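Periplasmic binding protein (Veillonella parvula, PDB 4MO9) probably captures a solute, perhaps an iron chelate, outside the cytoplasmic membrane and delivers it to a membrane transporter. Local coordinates at residues A[189-194]-A[337-342]; A[229-234]-A[332-337]; A[183-188]-A[322-327]. All blocks are in the same frame, centred on the assembly; numbering follows the deposited sequence.

Followed from the N terminus, the chain enters at the long helix 171-194, which supplies 183-188 to interaction 3 and 189-194 to interaction 1. The helix 224-230 then ends in 229-234, the first half of interaction 2. Helix 324-334 comes later: 322-327, leading into its first turn, returns to the long helix and closes interaction 3; 332-337, running off its last turn, closes interaction 2. The following loop, 337-342, closes interaction 1. Interaction 2 thus lies wholly within the span of interaction 1, whereas interaction 3 crosses both. Together they tie helix 171-194, the end of helix 224-230, helix 324-334 and the loop after it; Lys332 NZ bonds to Phe339 O and Val342 O, and Met230 packs on Phe327.

Interaction 1. Residues A[189-194]-A[337-342]; sequences LDRVSK and EEFKDV
Arg191 and Asp341 meet tip to tip in an end-on, two-nitrogen salt bridge. Arg191 NH1 donates to Asp341 OD1 at 2.8 Å with an N-H...O angle of 161°, and Arg191 NH2 donates to Asp341 OD2 at 2.9 Å. Each carboxylate oxygen uses its syn lone pair, and the two planes are only 25° apart, so the groups are nearly coplanar. NH1 has a second acceptor: Glu338 O lies 2.9 Å from Arg191 NH1, in a more bent bond for which the nitrogen sits in the carbonyl plane but the acceptor is tilted out of the guanidinium plane. The arginine chain turns at chi3 (-69°), which places NE, while its CD rests over one face of the Phe339 ring, 4.1 Å from the centroid, displaced toward the rim. Val192 CG2 adds an apolar touch at 4.2 Å from Phe339 CZ. The acceptor loop is itself organised by a type I turn from Phe339 to Val342, in which Val342 N bonds to Phe339 O. The Glu338 carboxylate is engaged separately, by Lys197. An alanine in place of Arg191 would probably leave the Asp341 carboxylate without its cationic mate, Glu338 O without this donor and one Phe339 face without its CD cover. Three bonds on two nitrogens, in a surface contact, would probably limit rotation of the guanidinium and keep the opposite charges paired.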
loop_
_atom_site.group_PDB
_atom_site.type_symbol
_atom_site.label_atom_id
_atom_site.label_comp_id
_atom_site.label_asym_id
_atom_site.label_seq_id
_atom_site.Cartn_x
_atom_site.Cartn_y
_atom_site.Cartn_z
ATOM N N LEU A 189 -1.841 13.733 -11.262
ATOM C CA LEU A 189 -0.893 14.761 -10.839
ATOM C C LEU A 189 -0.905 15.969 -11.775
ATOM O O LEU A 189 -0.856 17.110 -11.314
ATOM C CB LEU A 189 0.521 14.185 -10.685
ATOM C CG LEU A 189 0.700 13.136 -9.585
ATOM C CD1 LEU A 189 2.108 12.586 -9.573
ATOM C CD2 LEU A 189 0.362 13.726 -8.225
ATOM N N ASP A 190 -0.987 15.730 -13.084
ATOM C CA ASP A 190 -1.085 16.834 -14.040
ATOM C C ASP A 190 -2.340 17.658 -13.818
ATOM O O ASP A 190 -2.292 18.893 -13.777
ATOM C CB ASP A 190 -1.129 16.328 -15.478
ATOM C CG ASP A 190 -1.082 17.458 -16.484
ATOM O OD1 ASP A 190 -0.184 18.322 -16.362
ATOM O OD2 ASP A 190 -1.948 17.506 -17.389
ATOM N N ARG A 191 -3.474 16.980 -13.708
ATOM C CA ARG A 191 -4.743 17.693 -13.605
ATOM C C ARG A 191 -4.800 18.482 -12.295
ATOM O O ARG A 191 -5.204 19.642 -12.293
ATOM C CB ARG A 191 -5.933 16.738 -13.764
ATOM C CG ARG A 191 -7.238 17.445 -14.146
ATOM C CD ARG A 191 -8.370 16.452 -14.435
ATOM N NE ARG A 191 -8.138 15.693 -15.666
ATOM C CZ ARG A 191 -8.802 14.590 -16.009
ATOM N NH1 ARG A 191 -9.746 14.104 -15.210
ATOM N NH2 ARG A 191 -8.522 13.969 -17.145
ATOM N N VAL A 192 -4.359 17.868 -11.198
ATOM C CA VAL A 192 -4.306 18.542 -9.894
ATOM C C VAL A 192 -3.492 19.839 -9.956
ATOM O O VAL A 192 -3.899 20.874 -9.401
ATOM C CB VAL A 192 -3.732 17.618 -8.789
ATOM C CG1 VAL A 192 -3.232 18.438 -7.604
ATOM C CG2 VAL A 192 -4.776 16.605 -8.339
ATOM N N SER A 193 -2.367 19.794 -10.666
ATOM C CA SER A 193 -1.488 20.955 -10.776
ATOM C C SER A 193 -2.151 22.112 -11.503
ATOM O O SER A 193 -1.735 23.267 -11.352
ATOM C CB SER A 193 -0.167 20.579 -11.479
ATOM O OG SER A 193 -0.325 20.538 -12.896
ATOM N N LYS A 194 -3.178 21.817 -12.298
ATOM C CA LYS A 194 -3.847 22.856 -13.080
ATOM C C LYS A 194 -5.184 23.313 -12.494
ATOM O O LYS A 194 -5.826 24.222 -13.029
ATOM C CB LYS A 194 -4.007 22.410 -14.536
ATOM C CG LYS A 194 -2.718 22.556 -15.327
ATOM C CD LYS A 194 -2.549 21.459 -16.364
ATOM C CE LYS A 194 -1.131 21.504 -16.949
ATOM N NZ LYS A 194 -0.855 20.391 -17.898
ATOM N N GLU A 337 -16.036 16.784 -9.782
ATOM C CA GLU A 337 -16.411 17.210 -11.126
ATOM C C GLU A 337 -15.221 17.235 -12.083
ATOM O O GLU A 337 -15.400 17.139 -13.301
ATOM C CB GLU A 337 -17.093 18.580 -11.083
ATOM C CG GLU A 337 -18.360 18.609 -10.235
ATOM C CD GLU A 337 -19.530 17.881 -10.888
ATOM O OE1 GLU A 337 -20.469 17.492 -10.155
ATOM O OE2 GLU A 337 -19.518 17.710 -12.131
ATOM N N GLU A 338 -14.012 17.356 -11.541
ATOM C CA GLU A 338 -12.813 17.393 -12.380
ATOM C C GLU A 338 -12.334 15.993 -12.733
ATOM O O GLU A 338 -11.440 15.839 -13.572
ATOM C CB GLU A 338 -11.668 18.154 -11.695
ATOM C CG GLU A 338 -11.844 19.657 -11.634
ATOM C CD GLU A 338 -12.845 20.080 -10.578
ATOM O OE1 GLU A 338 -13.252 19.228 -9.751
ATOM O OE2 GLU A 338 -13.231 21.267 -10.575
ATOM N N PHE A 339 -12.928 14.982 -12.097
ATOM C CA PHE A 339 -12.482 13.601 -12.264
ATOM C C PHE A 339 -13.607 12.599 -12.553
ATOM O O PHE A 339 -13.556 11.453 -12.086
ATOM C CB PHE A 339 -11.655 13.157 -11.049
ATOM C CG PHE A 339 -10.283 13.785 -10.988
ATOM C CD1 PHE A 339 -9.206 13.183 -11.611
ATOM C CD2 PHE A 339 -10.080 14.982 -10.312
ATOM C CE1 PHE A 339 -7.932 13.761 -11.560
ATOM C CE2 PHE A 339 -8.822 15.573 -10.251
ATOM C CZ PHE A 339 -7.739 14.958 -10.878
ATOM N N LYS A 340 -14.591 13.023 -13.350
ATOM C CA LYS A 340 -15.706 12.157 -13.739
ATOM C C LYS A 340 -15.239 11.029 -14.646
ATOM O O LYS A 340 -15.897 9.989 -14.744
ATOM C CB LYS A 340 -16.810 12.953 -14.447
ATOM C CG LYS A 340 -17.353 14.117 -13.639
ATOM C CD LYS A 340 -18.652 14.675 -14.223
ATOM C CE LYS A 340 -19.833 13.749 -13.938
ATOM N NZ LYS A 340 -21.156 14.428 -14.127
ATOM N N ASP A 341 -14.103 11.238 -15.306
ATOM C CA ASP A 341 -13.570 10.258 -16.244
ATOM C C ASP A 341 -12.659 9.249 -15.548
ATOM O O ASP A 341 -12.013 8.414 -16.204
ATOM C CB ASP A 341 -12.818 10.967 -17.382
ATOM C CG ASP A 341 -11.645 11.802 -16.884
ATOM O OD1 ASP A 341 -11.583 12.090 -15.671
ATOM O OD2 ASP A 341 -10.780 12.177 -17.708
ATOM N N VAL A 342 -12.599 9.323 -14.223
ATOM C CA VAL A 342 -11.753 8.416 -13.453
ATOM C C VAL A 342 -12.589 7.524 -12.531
ATOM O O VAL A 342 -13.505 8.008 -11.877
ATOM C CB VAL A 342 -10.694 9.210 -12.653
ATOM C CG1 VAL A 342 -10.126 8.383 -11.527
ATOM C CG2 VAL A 342 -9.572 9.681 -13.587
#

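Interaction 2. Residues A[229-234]-A[332-337]; sequences TMAGAD and KTFYPE
The hydroxyl of Tyr335 donates to the backbone carbonyl of Gly232, with OH and O only 2.5 Å apart; the bond is very short, and its exact length deserves caution. The same tyrosine presents its ring edge to the neighbouring carbonyl: Ala231 O lies in the ring plane, 3.6 Å from Tyr335 CE1. Ala231 O is also in plane at the edge of the Phe334 ring, 3.6 Å from Phe334 CD2. This buried oxygen has no hydrogen-bond partner in the model; the two aromatic edges lie beside it. Over the Phe334 face sits Ala233 CB, 3.5 Å from the centroid and 18° off the normal, a close CH-pi contact; Ala231 CB reaches the same ring at CD2, 4.0 Å away. Gly232 has a positive phi (92°), and a CB there would collide with Tyr335 CE1 as well as with the preceding carbonyl oxygen. Pro200 and Val202 also pack against Phe334. The geometry is that of a Schellman motif, with Gly232 as C-prime residue, Ala233 N bonded to Ala228 O and Gly232 N to Thr229 O, ending helix 224-230 in the beta-alpha-beta crossover from strand 201-206 to its parallel neighbour, strand 234-235.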
loop_
_atom_site.group_PDB
_atom_site.type_symbol
_atom_site.label_atom_id
_atom_site.label_comp_id
_atom_site.label_asym_id
_atom_site.label_seq_id
_atom_site.Cartn_x
_atom_site.Cartn_y
_atom_site.Cartn_z
ATOM N N THR A 229 -2.002 15.544 0.128
ATOM C CA THR A 229 -1.394 16.787 -0.344
ATOM C C THR A 229 -1.108 16.767 -1.854
ATOM O O THR A 229 -1.400 17.737 -2.560
ATOM C CB THR A 229 -0.106 17.084 0.434
ATOM O OG1 THR A 229 -0.442 17.302 1.812
ATOM C CG2 THR A 229 0.588 18.322 -0.122
HETATM N N MSE A 230 -0.553 15.665 -2.352
HETATM C CA MSE A 230 -0.257 15.552 -3.779
HETATM C C MSE A 230 -1.521 15.569 -4.628
HETATM O O MSE A 230 -1.491 15.983 -5.793
HETATM C CB MSE A 230 0.527 14.268 -4.067
HETATM C CG MSE A 230 1.836 14.171 -3.310
HETATM SE SE MSE A 230 2.889 12.618 -3.922
HETATM C CE MSE A 230 2.838 13.047 -5.819
ATOM N N ALA A 231 -2.621 15.093 -4.044
ATOM C CA ALA A 231 -3.906 15.032 -4.725
ATOM C C ALA A 231 -4.691 16.327 -4.533
ATOM O O ALA A 231 -5.867 16.396 -4.892
ATOM C CB ALA A 231 -4.720 13.847 -4.212
ATOM N N GLY A 232 -4.061 17.349 -3.953
ATOM C CA GLY A 232 -4.641 18.681 -3.953
ATOM C C GLY A 232 -5.502 19.033 -2.751
ATOM O O GLY A 232 -6.355 19.926 -2.843
ATOM N N ALA A 233 -5.286 18.358 -1.622
ATOM C CA ALA A 233 -6.034 18.692 -0.405
ATOM C C ALA A 233 -5.215 19.500 0.606
ATOM O O ALA A 233 -3.974 19.470 0.592
ATOM C CB ALA A 233 -6.576 17.440 0.248
ATOM N N ASP A 234 -5.918 20.216 1.478
ATOM C CA ASP A 234 -5.295 20.886 2.615
ATOM C C ASP A 234 -5.459 20.006 3.859
ATOM O O ASP A 234 -6.538 19.956 4.455
ATOM C CB ASP A 234 -5.950 22.255 2.847
ATOM C CG ASP A 234 -5.236 23.078 3.905
ATOM O OD1 ASP A 234 -4.306 22.552 4.553
ATOM O OD2 ASP A 234 -5.613 24.258 4.101
ATOM N N LYS A 332 -10.295 12.296 -6.995
ATOM C CA LYS A 332 -11.723 12.258 -7.322
ATOM C C LYS A 332 -12.596 12.633 -6.117
ATOM O O LYS A 332 -13.668 13.235 -6.280
ATOM C CB LYS A 332 -12.105 10.876 -7.874
ATOM C CG LYS A 332 -13.567 10.694 -8.275
ATOM C CD LYS A 332 -13.773 9.277 -8.833
ATOM C CE LYS A 332 -15.161 9.061 -9.419
ATOM N NZ LYS A 332 -15.342 9.678 -10.764
ATOM N N THR A 333 -12.140 12.298 -4.908
ATOM C CA THR A 333 -12.899 12.634 -3.691
ATOM C C THR A 333 -12.833 14.136 -3.434
ATOM O O THR A 333 -13.847 14.783 -3.133
ATOM C CB THR A 333 -12.339 11.877 -2.466
ATOM O OG1 THR A 333 -12.558 10.468 -2.637
ATOM C CG2 THR A 333 -12.999 12.343 -1.161
ATOM N N PHE A 334 -11.629 14.689 -3.565
ATOM C CA PHE A 334 -11.415 16.116 -3.357
ATOM C C PHE A 334 -12.008 16.970 -4.477
ATOM O O PHE A 334 -12.495 18.064 -4.218
ATOM C CB PHE A 334 -9.922 16.421 -3.201
ATOM C CG PHE A 334 -9.255 15.630 -2.105
ATOM C CD1 PHE A 334 -9.960 15.279 -0.967
ATOM C CD2 PHE A 334 -7.923 15.226 -2.221
ATOM C CE1 PHE A 334 -9.360 14.542 0.043
ATOM C CE2 PHE A 334 -7.317 14.486 -1.212
ATOM C CZ PHE A 334 -8.046 14.147 -0.072
ATOM N N TYR A 335 -11.943 16.479 -5.718
ATOM C CA TYR A 335 -12.414 17.252 -6.877
ATOM C C TYR A 335 -13.307 16.432 -7.823
ATOM O O TYR A 335 -12.890 16.105 -8.944
ATOM C CB TYR A 335 -11.203 17.799 -7.653
ATOM C CG TYR A 335 -10.287 18.682 -6.827
ATOM C CD1 TYR A 335 -9.123 18.178 -6.272
ATOM C CD2 TYR A 335 -10.590 20.024 -6.603
ATOM C CE1 TYR A 335 -8.276 18.974 -5.515
ATOM C CE2 TYR A 335 -9.745 20.836 -5.847
ATOM C CZ TYR A 335 -8.591 20.304 -5.304
ATOM O OH TYR A 335 -7.733 21.088 -4.558
ATOM N N PRO A 336 -14.533 16.103 -7.372
ATOM C CA PRO A 336 -15.443 15.169 -8.051
ATOM C C PRO A 336 -15.744 15.516 -9.509
ATOM O O PRO A 336 -15.716 14.626 -10.368
ATOM C CB PRO A 336 -16.731 15.268 -7.217
ATOM C CG PRO A 336 -16.259 15.645 -5.857
ATOM C CD PRO A 336 -15.069 16.550 -6.074
ATOM N N GLU A 337 -16.036 16.784 -9.782
ATOM C CA GLU A 337 -16.411 17.210 -11.126
ATOM C C GLU A 337 -15.221 17.235 -12.083
ATOM O O GLU A 337 -15.400 17.139 -13.301
ATOM C CB GLU A 337 -17.093 18.580 -11.083
ATOM C CG GLU A 337 -18.360 18.609 -10.235
ATOM C CD GLU A 337 -19.530 17.881 -10.888
ATOM O OE1 GLU A 337 -20.469 17.492 -10.155
ATOM O OE2 GLU A 337 -19.518 17.710 -12.131
#

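Interaction 3. Residues A[183-188]-A[322-327]; sequences NRVTRV and FDAAVF
Val185 and Phe327 carry the largest shares of the contact, Val185 CG2 touching both Ala324 and Phe327, and Val185 CG1 the Phe327 ring. The aliphatic part is a close fit near the start of helix 324-334: Val185 CG2 lies 3.7 Å from Ala324 CB, and Arg184 adds its CB at 4.1 Å from Ala324 CB. The small alanine lets the backbones approach, the CA atoms of Val185 and Ala324 being 5.6 Å apart. The aromatic part is a CH-pi contact. Val185 CG1, anti to the backbone N (chi1 170°), stands over one face of the Phe327 ring, 4.1 Å from the centroid and 14° off the normal, displaced toward the rim. Val185 CG2 meets the same ring at CD1, 3.9 Å away. Both branches thus touch the ring, and the two side chains cross obliquely. A third group of contacts is methyl to backbone: Val188 CG1 lies 3.8 Å from Phe327 O, and Val188 CG2 also lies beside that carbonyl.

The interface between the segments is thus made by apolar packing, without polar bonds from one to the other. The polar ends of Arg184 and Asp323 have partners outside the two segments. The Arg184 guanidinium bonds to Phe180 O and makes a cation-pi contact with the Phe180 ring, and Asp323 OD1 bonds to Tyr181 OH. In the fold, the contact lays helix 171-194 against the first turn of helix 324-334, which follows strand 310-313, while Leu227 and Met230 of helix 224-230 pack on Phe327.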
loop_
_atom_site.group_PDB
_atom_site.type_symbol
_atom_site.label_atom_id
_atom_site.label_comp_id
_atom_site.label_asym_id
_atom_site.label_seq_id
_atom_site.Cartn_x
_atom_site.Cartn_y
_atom_site.Cartn_z
ATOM N N ASN A 183 0.084 5.857 -16.666
ATOM C CA ASN A 183 -1.081 6.477 -17.311
ATOM C C ASN A 183 -1.937 7.170 -16.251
ATOM O O ASN A 183 -2.397 8.298 -16.436
ATOM C CB ASN A 183 -1.994 5.451 -18.025
ATOM C CG ASN A 183 -1.317 4.716 -19.180
ATOM O OD1 ASN A 183 -0.290 5.152 -19.718
ATOM N ND2 ASN A 183 -1.904 3.575 -19.570
ATOM N N ARG A 184 -2.148 6.481 -15.139
ATOM C CA ARG A 184 -3.153 6.915 -14.159
ATOM C C ARG A 184 -2.636 7.968 -13.194
ATOM O O ARG A 184 -3.316 8.968 -12.924
ATOM C CB ARG A 184 -3.700 5.703 -13.406
ATOM C CG ARG A 184 -4.545 4.822 -14.310
ATOM C CD ARG A 184 -4.805 3.462 -13.719
ATOM N NE ARG A 184 -5.830 2.774 -14.503
ATOM C CZ ARG A 184 -5.596 2.185 -15.672
ATOM N NH1 ARG A 184 -4.371 2.182 -16.181
ATOM N NH2 ARG A 184 -6.586 1.593 -16.327
ATOM N N VAL A 185 -1.429 7.766 -12.682
ATOM C CA VAL A 185 -0.890 8.716 -11.721
ATOM C C VAL A 185 -0.573 10.060 -12.386
ATOM O O VAL A 185 -0.832 11.118 -11.797
ATOM C CB VAL A 185 0.298 8.134 -10.955
ATOM C CG1 VAL A 185 1.004 9.211 -10.132
ATOM C CG2 VAL A 185 -0.191 7.018 -10.048
ATOM N N THR A 186 -0.068 10.036 -13.625
ATOM C CA THR A 186 0.216 11.295 -14.322
ATOM C C THR A 186 -1.041 12.081 -14.659
ATOM O O THR A 186 -1.019 13.312 -14.598
ATOM C CB THR A 186 1.089 11.119 -15.599
ATOM O OG1 THR A 186 0.397 10.299 -16.553
ATOM C CG2 THR A 186 2.436 10.494 -15.242
ATOM N N ARG A 187 -2.128 11.397 -15.031
ATOM C CA ARG A 187 -3.398 12.080 -15.276
ATOM C C ARG A 187 -3.807 12.841 -14.016
ATOM O O ARG A 187 -4.164 14.024 -14.082
ATOM C CB ARG A 187 -4.510 11.088 -15.666
ATOM C CG ARG A 187 -5.874 11.735 -15.923
ATOM C CD ARG A 187 -6.980 10.705 -16.223
ATOM N NE ARG A 187 -6.795 10.054 -17.522
ATOM C CZ ARG A 187 -6.305 8.825 -17.689
ATOM N NH1 ARG A 187 -5.948 8.088 -16.637
ATOM N NH2 ARG A 187 -6.170 8.333 -18.920
ATOM N N VAL A 188 -3.740 12.166 -12.874
ATOM C CA VAL A 188 -4.066 12.783 -11.584
ATOM C C VAL A 188 -3.152 13.965 -11.252
ATOM O O VAL A 188 -3.636 15.079 -11.001
ATOM C CB VAL A 188 -4.009 11.762 -10.425
ATOM C CG1 VAL A 188 -4.108 12.476 -9.067
ATOM C CG2 VAL A 188 -5.122 10.718 -10.562
ATOM N N PHE A 322 -0.033 -1.304 -6.953
ATOM C CA PHE A 322 -1.369 -0.958 -7.421
ATOM C C PHE A 322 -1.925 0.355 -6.828
ATOM O O PHE A 322 -3.132 0.620 -6.937
ATOM C CB PHE A 322 -2.365 -2.123 -7.184
ATOM C CG PHE A 322 -2.330 -2.701 -5.780
ATOM C CD1 PHE A 322 -2.218 -1.872 -4.661
ATOM C CD2 PHE A 322 -2.428 -4.080 -5.578
ATOM C CE1 PHE A 322 -2.185 -2.404 -3.371
ATOM C CE2 PHE A 322 -2.399 -4.621 -4.290
ATOM C CZ PHE A 322 -2.274 -3.781 -3.185
ATOM N N ASP A 323 -1.068 1.173 -6.209
ATOM C CA ASP A 323 -1.567 2.350 -5.478
ATOM C C ASP A 323 -2.024 3.519 -6.355
ATOM O O ASP A 323 -2.474 4.542 -5.833
ATOM C CB ASP A 323 -0.631 2.806 -4.325
ATOM C CG ASP A 323 0.611 3.567 -4.792
ATOM O OD1 ASP A 323 0.712 4.031 -5.960
ATOM O OD2 ASP A 323 1.535 3.702 -3.953
ATOM N N ALA A 324 -1.925 3.361 -7.675
ATOM C CA ALA A 324 -2.473 4.364 -8.591
ATOM C C ALA A 324 -3.949 4.585 -8.289
ATOM O O ALA A 324 -4.473 5.691 -8.463
ATOM C CB ALA A 324 -2.299 3.925 -10.038
ATOM N N ALA A 325 -4.620 3.525 -7.847
ATOM C CA ALA A 325 -6.031 3.628 -7.468
ATOM C C ALA A 325 -6.242 4.583 -6.293
ATOM O O ALA A 325 -7.305 5.212 -6.175
ATOM C CB ALA A 325 -6.600 2.257 -7.144
ATOM N N VAL A 326 -5.252 4.675 -5.409
ATOM C CA VAL A 326 -5.365 5.576 -4.260
ATOM C C VAL A 326 -5.211 7.023 -4.718
ATOM O O VAL A 326 -5.944 7.908 -4.265
ATOM C CB VAL A 326 -4.303 5.275 -3.197
ATOM C CG1 VAL A 326 -4.414 6.260 -2.047
ATOM C CG2 VAL A 326 -4.467 3.854 -2.677
ATOM N N PHE A 327 -4.256 7.262 -5.613
ATOM C CA PHE A 327 -4.077 8.595 -6.198
ATOM C C PHE A 327 -5.389 9.051 -6.834
ATOM O O PHE A 327 -5.828 10.186 -6.632
ATOM C CB PHE A 327 -2.958 8.586 -7.261
ATOM C CG PHE A 327 -1.561 8.710 -6.701
ATOM C CD1 PHE A 327 -0.865 7.582 -6.277
ATOM C CD2 PHE A 327 -0.921 9.946 -6.645
ATOM C CE1 PHE A 327 0.437 7.682 -5.784
ATOM C CE2 PHE A 327 0.398 10.061 -6.150
ATOM C CZ PHE A 327 1.078 8.920 -5.725
#